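Guanylate kinase (Stenotrophomonas maltophilia, PDB 6WCT) catalyses phosphate transfer from ATP to GMP, yielding GDP and ADP, and probably serves to recycle GMP and, indirectly, cGMP. Local coordinates at residues Ala50-Phe55 / Arg102-Pro107; Asp86-Ala91 / Val115-Asp120; Gln125-Arg128 / Gly133-Thr136. All coordinates share one frame; numbering follows the deposited sequence.

Interaction 1. Residues Ala50-Phe55 / Arg102-Pro107; sequences ALSISF and RQSVEP. With 5GP (guanosine-5'-monophosphate), chain E.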
loop_
_atom_site.group_PDB
_atom_site.type_symbol
_atom_site.label_atom_id
_atom_site.label_comp_id
_atom_site.label_asym_id
_atom_site.label_seq_id
_atom_site.Cartn_x
_atom_site.Cartn_y
_atom_site.Cartn_z
ATOM N N ALA A 50 10.378 -2.906 -14.346
ATOM C CA ALA A 50 10.406 -3.401 -15.712
ATOM C C ALA A 50 9.171 -4.244 -15.989
ATOM O O ALA A 50 8.619 -4.892 -15.098
ATOM C CB ALA A 50 11.676 -4.205 -15.990
ATOM N N LEU A 51 8.698 -4.158 -17.221
ATOM C CA LEU A 51 7.570 -4.946 -17.685
ATOM C C LEU A 51 8.049 -6.221 -18.374
ATOM O O LEU A 51 9.093 -6.243 -19.023
ATOM C CB LEU A 51 6.733 -4.096 -18.645
ATOM C CG LEU A 51 5.501 -4.687 -19.308
ATOM C CD1 LEU A 51 4.514 -5.243 -18.265
ATOM C CD2 LEU A 51 4.861 -3.619 -20.158
ATOM N N SER A 52 7.279 -7.287 -18.232
ATOM C CA SER A 52 7.583 -8.557 -18.879
ATOM C C SER A 52 6.634 -8.802 -20.051
ATOM O O SER A 52 5.433 -8.568 -19.947
ATOM C CB SER A 52 7.482 -9.709 -17.880
ATOM O OG SER A 52 7.525 -10.943 -18.550
ATOM N N ILE A 53 7.169 -9.296 -21.158
ATOM C CA ILE A 53 6.371 -9.680 -22.318
ATOM C C ILE A 53 6.099 -11.182 -22.245
ATOM O O ILE A 53 7.033 -11.993 -22.271
ATOM C CB ILE A 53 7.072 -9.314 -23.631
ATOM C CG1 ILE A 53 7.461 -7.834 -23.640
ATOM C CG2 ILE A 53 6.168 -9.675 -24.828
ATOM C CD1 ILE A 53 6.289 -6.914 -23.513
ATOM N N SER A 54 4.827 -11.551 -22.143
ATOM C CA SER A 54 4.435 -12.946 -22.033
ATOM C C SER A 54 4.523 -13.660 -23.381
ATOM O O SER A 54 4.533 -13.042 -24.448
ATOM C CB SER A 54 2.998 -13.056 -21.506
ATOM O OG SER A 54 2.896 -12.548 -20.192
ATOM N N PHE A 55 4.628 -14.983 -23.307
ATOM C CA PHE A 55 4.436 -15.893 -24.427
ATOM C C PHE A 55 2.978 -16.345 -24.454
ATOM O O PHE A 55 2.327 -16.432 -23.414
ATOM C CB PHE A 55 5.358 -17.116 -24.299
ATOM C CG PHE A 55 6.783 -16.836 -24.676
ATOM C CD1 PHE A 55 7.634 -16.181 -23.797
ATOM C CD2 PHE A 55 7.266 -17.207 -25.914
ATOM C CE1 PHE A 55 8.923 -15.895 -24.149
ATOM C CE2 PHE A 55 8.566 -16.933 -26.275
ATOM C CZ PHE A 55 9.390 -16.261 -25.392
ATOM N N ARG A 102 11.044 -17.839 -17.835
ATOM C CA ARG A 102 11.977 -17.772 -16.724
ATOM C C ARG A 102 12.978 -16.645 -16.925
ATOM O O ARG A 102 13.261 -15.879 -15.998
ATOM C CB ARG A 102 12.706 -19.114 -16.613
ATOM C CG ARG A 102 13.073 -19.527 -15.220
ATOM C CD ARG A 102 13.563 -20.976 -15.180
ATOM N NE ARG A 102 12.476 -21.936 -15.353
ATOM C CZ ARG A 102 11.580 -22.235 -14.419
ATOM N NH1 ARG A 102 11.629 -21.647 -13.233
ATOM N NH2 ARG A 102 10.627 -23.124 -14.675
ATOM N N GLN A 103 13.504 -16.514 -18.147
ATOM C CA GLN A 103 14.486 -15.494 -18.499
ATOM C C GLN A 103 13.951 -14.070 -18.373
ATOM O O GLN A 103 14.743 -13.125 -18.456
ATOM C CB GLN A 103 14.995 -15.735 -19.928
ATOM N N SER A 104 12.637 -13.882 -18.231
ATOM C CA SER A 104 12.080 -12.536 -18.113
ATOM C C SER A 104 11.978 -12.033 -16.677
ATOM O O SER A 104 11.737 -10.838 -16.475
ATOM C CB SER A 104 10.677 -12.477 -18.729
ATOM O OG SER A 104 10.687 -12.808 -20.101
ATOM N N VAL A 105 12.184 -12.891 -15.678
ATOM C CA VAL A 105 11.865 -12.528 -14.301
ATOM C C VAL A 105 13.002 -12.889 -13.363
ATOM O O VAL A 105 13.535 -12.027 -12.654
ATOM C CB VAL A 105 10.563 -13.203 -13.832
ATOM C CG1 VAL A 105 10.340 -12.957 -12.345
ATOM C CG2 VAL A 105 9.415 -12.657 -14.593
ATOM N N GLU A 106 13.339 -14.181 -13.321
ATOM C CA GLU A 106 14.263 -14.681 -12.303
ATOM C C GLU A 106 15.623 -13.997 -12.335
ATOM O O GLU A 106 16.115 -13.617 -11.259
ATOM C CB GLU A 106 14.387 -16.202 -12.433
ATOM C CG GLU A 106 13.122 -16.976 -12.057
ATOM C CD GLU A 106 13.332 -18.484 -12.075
ATOM O OE1 GLU A 106 14.407 -18.926 -12.524
ATOM O OE2 GLU A 106 12.427 -19.229 -11.644
ATOM N N PRO A 107 16.288 -13.818 -13.487
ATOM C CA PRO A 107 17.560 -13.068 -13.469
ATOM C C PRO A 107 17.397 -11.615 -13.057
ATOM O O PRO A 107 18.214 -11.095 -12.290
ATOM C CB PRO A 107 18.064 -13.197 -14.911
ATOM C CG PRO A 107 17.391 -14.405 -15.442
ATOM C CD PRO A 107 16.033 -14.403 -14.815
HETATM P P 5GP E . -5.681 -11.813 -23.472
HETATM O O1P 5GP E . -4.526 -10.968 -23.948
HETATM O O2P 5GP E . -7.066 -11.208 -23.704
HETATM O O3P 5GP E . -5.673 -13.233 -23.980
HETATM O "O5'" 5GP E . -5.513 -12.001 -21.918
HETATM C "C5'" 5GP E . -6.189 -13.041 -21.242
HETATM C "C4'" 5GP E . -5.684 -13.154 -19.836
HETATM O "O4'" 5GP E . -4.394 -13.820 -19.850
HETATM C "C3'" 5GP E . -5.454 -11.802 -19.135
HETATM O "O3'" 5GP E . -5.924 -11.861 -17.794
HETATM C "C2'" 5GP E . -3.938 -11.687 -19.093
HETATM O "O2'" 5GP E . -3.431 -10.913 -18.029
HETATM C "C1'" 5GP E . -3.543 -13.146 -18.966
HETATM N N9 5GP E . -2.158 -13.411 -19.318
HETATM C C8 5GP E . -1.365 -12.645 -20.132
HETATM N N7 5GP E . -0.109 -13.003 -20.112
HETATM C C5 5GP E . -0.076 -14.082 -19.243
HETATM C C6 5GP E . 1.005 -14.853 -18.779
HETATM O O6 5GP E . 2.188 -14.708 -19.081
HETATM N N1 5GP E . 0.611 -15.817 -17.867
HETATM C C2 5GP E . -0.680 -16.015 -17.442
HETATM N N2 5GP E . -0.884 -16.976 -16.531
HETATM N N3 5GP E . -1.708 -15.292 -17.875
HETATM C C4 5GP E . -1.338 -14.350 -18.759
HETATM O O HOH W 1 7.996 -13.538 -20.576
HETATM O O HOH W 2 10.000 -9.994 -21.438
#
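Ser104 and Ser52 meet in a small contact that is bridged mainly by two waters. The segment Arg102-Pro107 begins with Arg102, which shapes the turn carrying Ser104. Its carbonyl O accepts from the backbone N of both Val105 and Glu106. Its guanidinium is held at two points: NE binds the carbonyl of Gly85, and NH1 forms a salt bridge with Glu106 OE2 at 3.0 Å. The hydrogen bond in that bridge is bent (132°) and weak.

Ser104 makes the direct touch. Its CB lies 3.5 Å from Ser52 OG. The two hydroxyl oxygens, Ser52 OG and Ser104 OG, remain 4.0 Å apart. Ser52 OG stands anti to its own backbone N (chi1 169°) and meets the Ser104 methylene instead. Water fills the link. One water lies 2.8 Å from Ser104 OG, donates to Ile53 O and holds Ser52 OG weakly. A second accepts from Ile53 N at 2.9 Å and reaches Ser104 OG at 3.2 Å. Both polar backbone groups of Ile53 are therefore joined through water to one hydroxyl.

Val105 follows at the N-cap position of helix 106-110, and Glu106 opens that helix. The next residue of the other segment, Ser54, turns its CB away from Arg102-Pro107, and its OG donates to O6 of GMP at 2.5 Å, reading the guanine carbonyl.

The contact sits where two sheets come together. Ala50 pairs with Asp114 and Leu116 in the parallel sheet, while Phe55 pairs with Gly99 in the mixed sheet. The Ser52 side chain touches Leu117 and Thr100, one from each sheet. Val105 packs on Val115 and Leu117 of strand 114-117.

Interaction 2. Residues Asp86-Ala91 / Val115-Asp120; sequences DFFEHA and VLLEID. With 5GP (guanosine-5'-monophosphate), chain E.
Phe88 and Leu117 supply the apolar part of this buried contact, with Phe88 CE2 4.3 Å from Leu117 CD1. The leucine methyl approaches the ring obliquely. Beside this pair, Ile119 CG2 packs 3.7 Å from Glu89 OE1. The same methyl lies over the face of the guanine of GMP, 3.5 Å from its C6. Ala91 CB adds a looser touch, 4.2 Å from Asp120 OD1.

The polar groups meet through the nucleotide rather than directly. The Glu89 carboxylate takes two neighbouring guanine N-H groups. OE1 accepts from N1 of GMP at 2.8 Å, and OE2 accepts from N2 of GMP at 3.0 Å in a fairly straight bond (159°). Its CG stands between the backbone N and the carbonyl carbon (chi1 62°), and a further bend at chi2 brings the carboxylate to the guanine edge. From the other segment, Asp120 OD1 accepts from N2 of GMP at 2.9 Å. The amino group is thus gripped by both segments. Asp120 OD1 also takes the backbone N of Gly123, capping the helix that follows, and OD2 binds Gln122. Thr100 OG1 bonds to Glu89 OE1.

The two carboxylates come close, with Glu89 OE2 5.2 Å from Asp120 OD1. The guanine amino group, which donates to both, would probably ease their mutual repulsion.

The contact joins strand 87-93, outermost in the mixed sheet of this chain, to strand 114-117 of the parallel sheet. Helix 121-130 packs on Phe88 and Glu89 through Val127. Helix 35-45 packs on Leu116 and Glu118.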
loop_
_atom_site.group_PDB
_atom_site.type_symbol
_atom_site.label_atom_id
_atom_site.label_comp_id
_atom_site.label_asym_id
_atom_site.label_seq_id
_atom_site.Cartn_x
_atom_site.Cartn_y
_atom_site.Cartn_z
ATOM N N ASP A 86 11.085 -23.827 -19.516
ATOM C CA ASP A 86 11.377 -22.428 -19.815
ATOM C C ASP A 86 10.492 -21.434 -19.057
ATOM O O ASP A 86 10.851 -20.257 -18.966
ATOM C CB ASP A 86 11.217 -22.175 -21.320
ATOM C CG ASP A 86 12.186 -23.001 -22.169
ATOM O OD1 ASP A 86 13.290 -23.331 -21.683
ATOM O OD2 ASP A 86 11.834 -23.337 -23.320
ATOM N N PHE A 87 9.364 -21.859 -18.497
ATOM C CA PHE A 87 8.402 -20.908 -17.942
ATOM C C PHE A 87 8.504 -20.783 -16.424
ATOM O O PHE A 87 8.452 -21.786 -15.702
ATOM C CB PHE A 87 6.983 -21.293 -18.348
ATOM C CG PHE A 87 6.715 -21.071 -19.798
ATOM C CD1 PHE A 87 6.782 -19.800 -20.340
ATOM C CD2 PHE A 87 6.423 -22.144 -20.627
ATOM C CE1 PHE A 87 6.549 -19.599 -21.680
ATOM C CE2 PHE A 87 6.190 -21.952 -21.964
ATOM C CZ PHE A 87 6.258 -20.677 -22.500
ATOM N N PHE A 88 8.623 -19.539 -15.956
ATOM C CA PHE A 88 8.505 -19.232 -14.532
ATOM C C PHE A 88 7.130 -19.630 -13.999
ATOM O O PHE A 88 7.010 -20.265 -12.944
ATOM C CB PHE A 88 8.778 -17.734 -14.345
ATOM C CG PHE A 88 8.673 -17.244 -12.932
ATOM C CD1 PHE A 88 9.605 -17.608 -11.978
ATOM C CD2 PHE A 88 7.667 -16.352 -12.578
ATOM C CE1 PHE A 88 9.507 -17.130 -10.679
ATOM C CE2 PHE A 88 7.567 -15.863 -11.286
ATOM C CZ PHE A 88 8.487 -16.253 -10.333
ATOM N N GLU A 89 6.084 -19.255 -14.723
ATOM C CA GLU A 89 4.727 -19.724 -14.517
ATOM C C GLU A 89 4.090 -19.832 -15.888
ATOM O O GLU A 89 4.484 -19.138 -16.832
ATOM C CB GLU A 89 3.893 -18.786 -13.618
ATOM C CG GLU A 89 3.682 -17.346 -14.159
ATOM C CD GLU A 89 2.654 -17.222 -15.296
ATOM O OE1 GLU A 89 2.838 -16.362 -16.195
ATOM O OE2 GLU A 89 1.668 -17.976 -15.308
ATOM N N HIS A 90 3.101 -20.701 -15.998
ATOM C CA HIS A 90 2.361 -20.790 -17.242
ATOM C C HIS A 90 1.009 -21.375 -16.910
ATOM O O HIS A 90 0.835 -22.033 -15.885
ATOM C CB HIS A 90 3.101 -21.626 -18.289
ATOM C CG HIS A 90 3.113 -23.089 -17.985
ATOM N ND1 HIS A 90 4.064 -23.666 -17.175
ATOM C CD2 HIS A 90 2.289 -24.090 -18.375
ATOM C CE1 HIS A 90 3.832 -24.966 -17.087
ATOM N NE2 HIS A 90 2.761 -25.248 -17.806
ATOM N N ALA A 91 0.044 -21.096 -17.772
ATOM C CA ALA A 91 -1.300 -21.546 -17.481
ATOM C C ALA A 91 -2.096 -21.627 -18.769
ATOM O O ALA A 91 -1.816 -20.935 -19.750
ATOM C CB ALA A 91 -1.983 -20.621 -16.473
ATOM N N VAL A 115 10.173 -6.175 -11.216
ATOM C CA VAL A 115 9.494 -6.739 -12.374
ATOM C C VAL A 115 8.001 -6.749 -12.108
ATOM O O VAL A 115 7.554 -7.091 -11.005
ATOM C CB VAL A 115 9.994 -8.163 -12.706
ATOM C CG1 VAL A 115 9.245 -8.713 -13.920
ATOM C CG2 VAL A 115 11.470 -8.149 -12.982
ATOM N N LEU A 116 7.238 -6.350 -13.112
ATOM C CA LEU A 116 5.785 -6.359 -13.078
ATOM C C LEU A 116 5.271 -7.385 -14.085
ATOM O O LEU A 116 5.697 -7.379 -15.241
ATOM C CB LEU A 116 5.243 -4.965 -13.375
ATOM C CG LEU A 116 3.743 -4.716 -13.279
ATOM C CD1 LEU A 116 3.490 -3.246 -13.179
ATOM C CD2 LEU A 116 3.011 -5.272 -14.508
ATOM N N LEU A 117 4.397 -8.287 -13.633
ATOM C CA LEU A 117 3.762 -9.298 -14.477
ATOM C C LEU A 117 2.281 -8.974 -14.650
ATOM O O LEU A 117 1.595 -8.702 -13.662
ATOM C CB LEU A 117 3.903 -10.696 -13.863
ATOM C CG LEU A 117 5.298 -11.173 -13.449
ATOM C CD1 LEU A 117 5.272 -12.573 -12.818
ATOM C CD2 LEU A 117 6.302 -11.107 -14.636
ATOM N N GLU A 118 1.774 -9.081 -15.885
ATOM C CA GLU A 118 0.350 -8.911 -16.181
ATOM C C GLU A 118 -0.183 -10.298 -16.499
ATOM O O GLU A 118 -0.096 -10.761 -17.638
ATOM C CB GLU A 118 0.127 -7.949 -17.343
ATOM C CG GLU A 118 0.663 -6.577 -17.058
ATOM C CD GLU A 118 0.403 -5.570 -18.189
ATOM O OE1 GLU A 118 1.227 -4.664 -18.356
ATOM O OE2 GLU A 118 -0.595 -5.700 -18.921
ATOM N N ILE A 119 -0.706 -10.989 -15.479
ATOM C CA ILE A 119 -1.066 -12.395 -15.632
ATOM C C ILE A 119 -2.386 -12.694 -14.938
ATOM O O ILE A 119 -2.849 -11.937 -14.088
ATOM C CB ILE A 119 0.046 -13.305 -15.082
ATOM C CG1 ILE A 119 0.177 -13.079 -13.580
ATOM C CG2 ILE A 119 1.394 -13.016 -15.840
ATOM C CD1 ILE A 119 1.299 -13.902 -12.926
ATOM N N ASP A 120 -2.969 -13.842 -15.275
ATOM C CA ASP A 120 -4.286 -14.170 -14.755
ATOM C C ASP A 120 -4.161 -14.723 -13.337
ATOM O O ASP A 120 -3.072 -14.771 -12.749
ATOM C CB ASP A 120 -4.999 -15.161 -15.674
ATOM C CG ASP A 120 -4.615 -16.607 -15.390
ATOM O OD1 ASP A 120 -3.416 -16.850 -15.152
ATOM O OD2 ASP A 120 -5.511 -17.494 -15.376
HETATM P P 5GP E . -5.681 -11.813 -23.472
HETATM O O1P 5GP E . -4.526 -10.968 -23.948
HETATM O O2P 5GP E . -7.066 -11.208 -23.704
HETATM O O3P 5GP E . -5.673 -13.233 -23.980
HETATM O "O5'" 5GP E . -5.513 -12.001 -21.918
HETATM C "C5'" 5GP E . -6.189 -13.041 -21.242
HETATM C "C4'" 5GP E . -5.684 -13.154 -19.836
HETATM O "O4'" 5GP E . -4.394 -13.820 -19.850
HETATM C "C3'" 5GP E . -5.454 -11.802 -19.135
HETATM O "O3'" 5GP E . -5.924 -11.861 -17.794
HETATM C "C2'" 5GP E . -3.938 -11.687 -19.093
HETATM O "O2'" 5GP E . -3.431 -10.913 -18.029
HETATM C "C1'" 5GP E . -3.543 -13.146 -18.966
HETATM N N9 5GP E . -2.158 -13.411 -19.318
HETATM C C8 5GP E . -1.365 -12.645 -20.132
HETATM N N7 5GP E . -0.109 -13.003 -20.112
HETATM C C5 5GP E . -0.076 -14.082 -19.243
HETATM C C6 5GP E . 1.005 -14.853 -18.779
HETATM O O6 5GP E . 2.188 -14.708 -19.081
HETATM N N1 5GP E . 0.611 -15.817 -17.867
HETATM C C2 5GP E . -0.680 -16.015 -17.442
HETATM N N2 5GP E . -0.884 -16.976 -16.531
HETATM N N3 5GP E . -1.708 -15.292 -17.875
HETATM C C4 5GP E . -1.338 -14.350 -18.759
#

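Interaction 3. Residues Gln125-Arg128 / Gly133-Thr136; sequences QQVR and GTVT
Helical Val127 and Arg128 lie against Thr134 and Thr136; the backbones come closest at Arg128 and Thr134, with CA atoms 6.4 Å apart. Gln125-Arg128 is a piece of helix. Gly133-Thr136 leaves the turn behind that helix and enters a strand at Val135.

The Val127 and Thr134 side chains cross at about a right angle. Val127 CG1 stands anti to its backbone N (chi1 174°) and rests 3.8 Å from Thr134 OG1. That hydroxyl bonds to the carbonyl of Val131, in the turn between helix and strand.

The Arg128 chain is extended from CG to NE, which brings its end beside Thr136. Thr136 OG1 lies at the rim of the guanidinium, close to in plane, 3.5 Å from Arg128 NH1; a water supplies the hydrogen-bonded link. It accepts from Arg128 NE at 2.6 Å and lies 2.8 Å from Thr136 OG1. The NE atom also lies 3.7 Å from Thr136 CG2. The threonine hydroxyl is bonded to Asp180 N as well. Phe179 forms a cation-pi pair with Arg128.

Strand 114-117, helix 121-130 and strand 135-140 form a beta-alpha-beta crossover, with strand 24-28 lying between the two strands in the sheet. This arrangement belongs to the parallel-sheet core of P-loop kinases.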
loop_
_atom_site.group_PDB
_atom_site.type_symbol
_atom_site.label_atom_id
_atom_site.label_comp_id
_atom_site.label_asym_id
_atom_site.label_seq_id
_atom_site.Cartn_x
_atom_site.Cartn_y
_atom_site.Cartn_z
ATOM N N GLN A 125 -1.351 -17.298 -8.730
ATOM C CA GLN A 125 -1.244 -18.303 -7.679
ATOM C C GLN A 125 0.080 -19.045 -7.755
ATOM O O GLN A 125 0.704 -19.317 -6.723
ATOM C CB GLN A 125 -2.404 -19.286 -7.766
ATOM C CG GLN A 125 -3.714 -18.673 -7.349
ATOM C CD GLN A 125 -4.767 -19.724 -7.118
ATOM O OE1 GLN A 125 -4.548 -20.917 -7.379
ATOM N NE2 GLN A 125 -5.921 -19.295 -6.619
ATOM N N GLN A 126 0.511 -19.422 -8.964
ATOM C CA GLN A 126 1.819 -20.070 -9.085
ATOM C C GLN A 126 2.924 -19.134 -8.624
ATOM O O GLN A 126 3.875 -19.565 -7.968
ATOM C CB GLN A 126 2.086 -20.546 -10.514
ATOM C CG GLN A 126 1.083 -21.550 -11.044
ATOM C CD GLN A 126 1.251 -21.806 -12.532
ATOM O OE1 GLN A 126 2.374 -21.851 -13.044
ATOM N NE2 GLN A 126 0.132 -21.998 -13.232
ATOM N N VAL A 127 2.820 -17.846 -8.957
ATOM C CA VAL A 127 3.874 -16.915 -8.571
ATOM C C VAL A 127 3.899 -16.735 -7.062
ATOM O O VAL A 127 4.976 -16.698 -6.453
ATOM C CB VAL A 127 3.712 -15.560 -9.293
ATOM C CG1 VAL A 127 4.728 -14.572 -8.760
ATOM C CG2 VAL A 127 3.896 -15.716 -10.798
ATOM N N ARG A 128 2.717 -16.650 -6.428
ATOM C CA ARG A 128 2.664 -16.445 -4.981
ATOM C C ARG A 128 3.390 -17.558 -4.236
ATOM O O ARG A 128 4.045 -17.304 -3.219
ATOM C CB ARG A 128 1.213 -16.346 -4.500
ATOM C CG ARG A 128 0.617 -14.937 -4.577
ATOM C CD ARG A 128 -0.830 -14.843 -4.056
ATOM N NE ARG A 128 -1.542 -13.734 -4.719
ATOM C CZ ARG A 128 -2.411 -13.884 -5.714
ATOM N NH1 ARG A 128 -2.989 -12.820 -6.282
ATOM N NH2 ARG A 128 -2.696 -15.098 -6.163
ATOM N N GLY A 133 6.691 -12.560 -1.142
ATOM C CA GLY A 133 6.320 -11.178 -0.911
ATOM C C GLY A 133 5.845 -10.422 -2.135
ATOM O O GLY A 133 5.956 -9.194 -2.181
ATOM N N THR A 134 5.332 -11.141 -3.132
ATOM C CA THR A 134 4.831 -10.497 -4.340
ATOM C C THR A 134 3.698 -9.539 -3.991
ATOM O O THR A 134 2.838 -9.846 -3.172
ATOM C CB THR A 134 4.346 -11.552 -5.339
ATOM O OG1 THR A 134 5.436 -12.409 -5.709
ATOM C CG2 THR A 134 3.822 -10.914 -6.573
ATOM N N VAL A 135 3.702 -8.365 -4.607
ATOM C CA VAL A 135 2.651 -7.374 -4.411
ATOM C C VAL A 135 1.658 -7.546 -5.556
ATOM O O VAL A 135 2.015 -7.353 -6.719
ATOM C CB VAL A 135 3.225 -5.948 -4.384
ATOM C CG1 VAL A 135 2.088 -4.892 -4.335
ATOM C CG2 VAL A 135 4.145 -5.780 -3.202
ATOM N N THR A 136 0.402 -7.881 -5.239
ATOM C CA THR A 136 -0.574 -8.237 -6.273
ATOM C C THR A 136 -1.757 -7.270 -6.253
ATOM O O THR A 136 -2.279 -6.947 -5.185
ATOM C CB THR A 136 -1.051 -9.685 -6.106
ATOM O OG1 THR A 136 -1.780 -9.800 -4.890
ATOM C CG2 THR A 136 0.161 -10.680 -6.043
HETATM O O HOH W 3 -0.855 -11.767 -3.148
#

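From the N terminus, the chain leaves strand 49-51 at Ala50-Phe55 and returns at Arg102-Pro107, where interaction 1 closes a long loop. Interaction 2 opens inside that loop at Asp86-Ala91 and closes beyond it at Val115-Asp120, so the two cross. They touch where Arg102 meets Asp86 and Ala50 meets Leu116, and both reach GMP. Interaction 3 follows in series and closes only the short turn between helix 121-130 and strand 135-140. It joins interaction 2 through Gln126 on His90 and Val127 on Phe88 and Glu89. Together they tie the mixed sheet to the parallel sheet and to a helix packed against it.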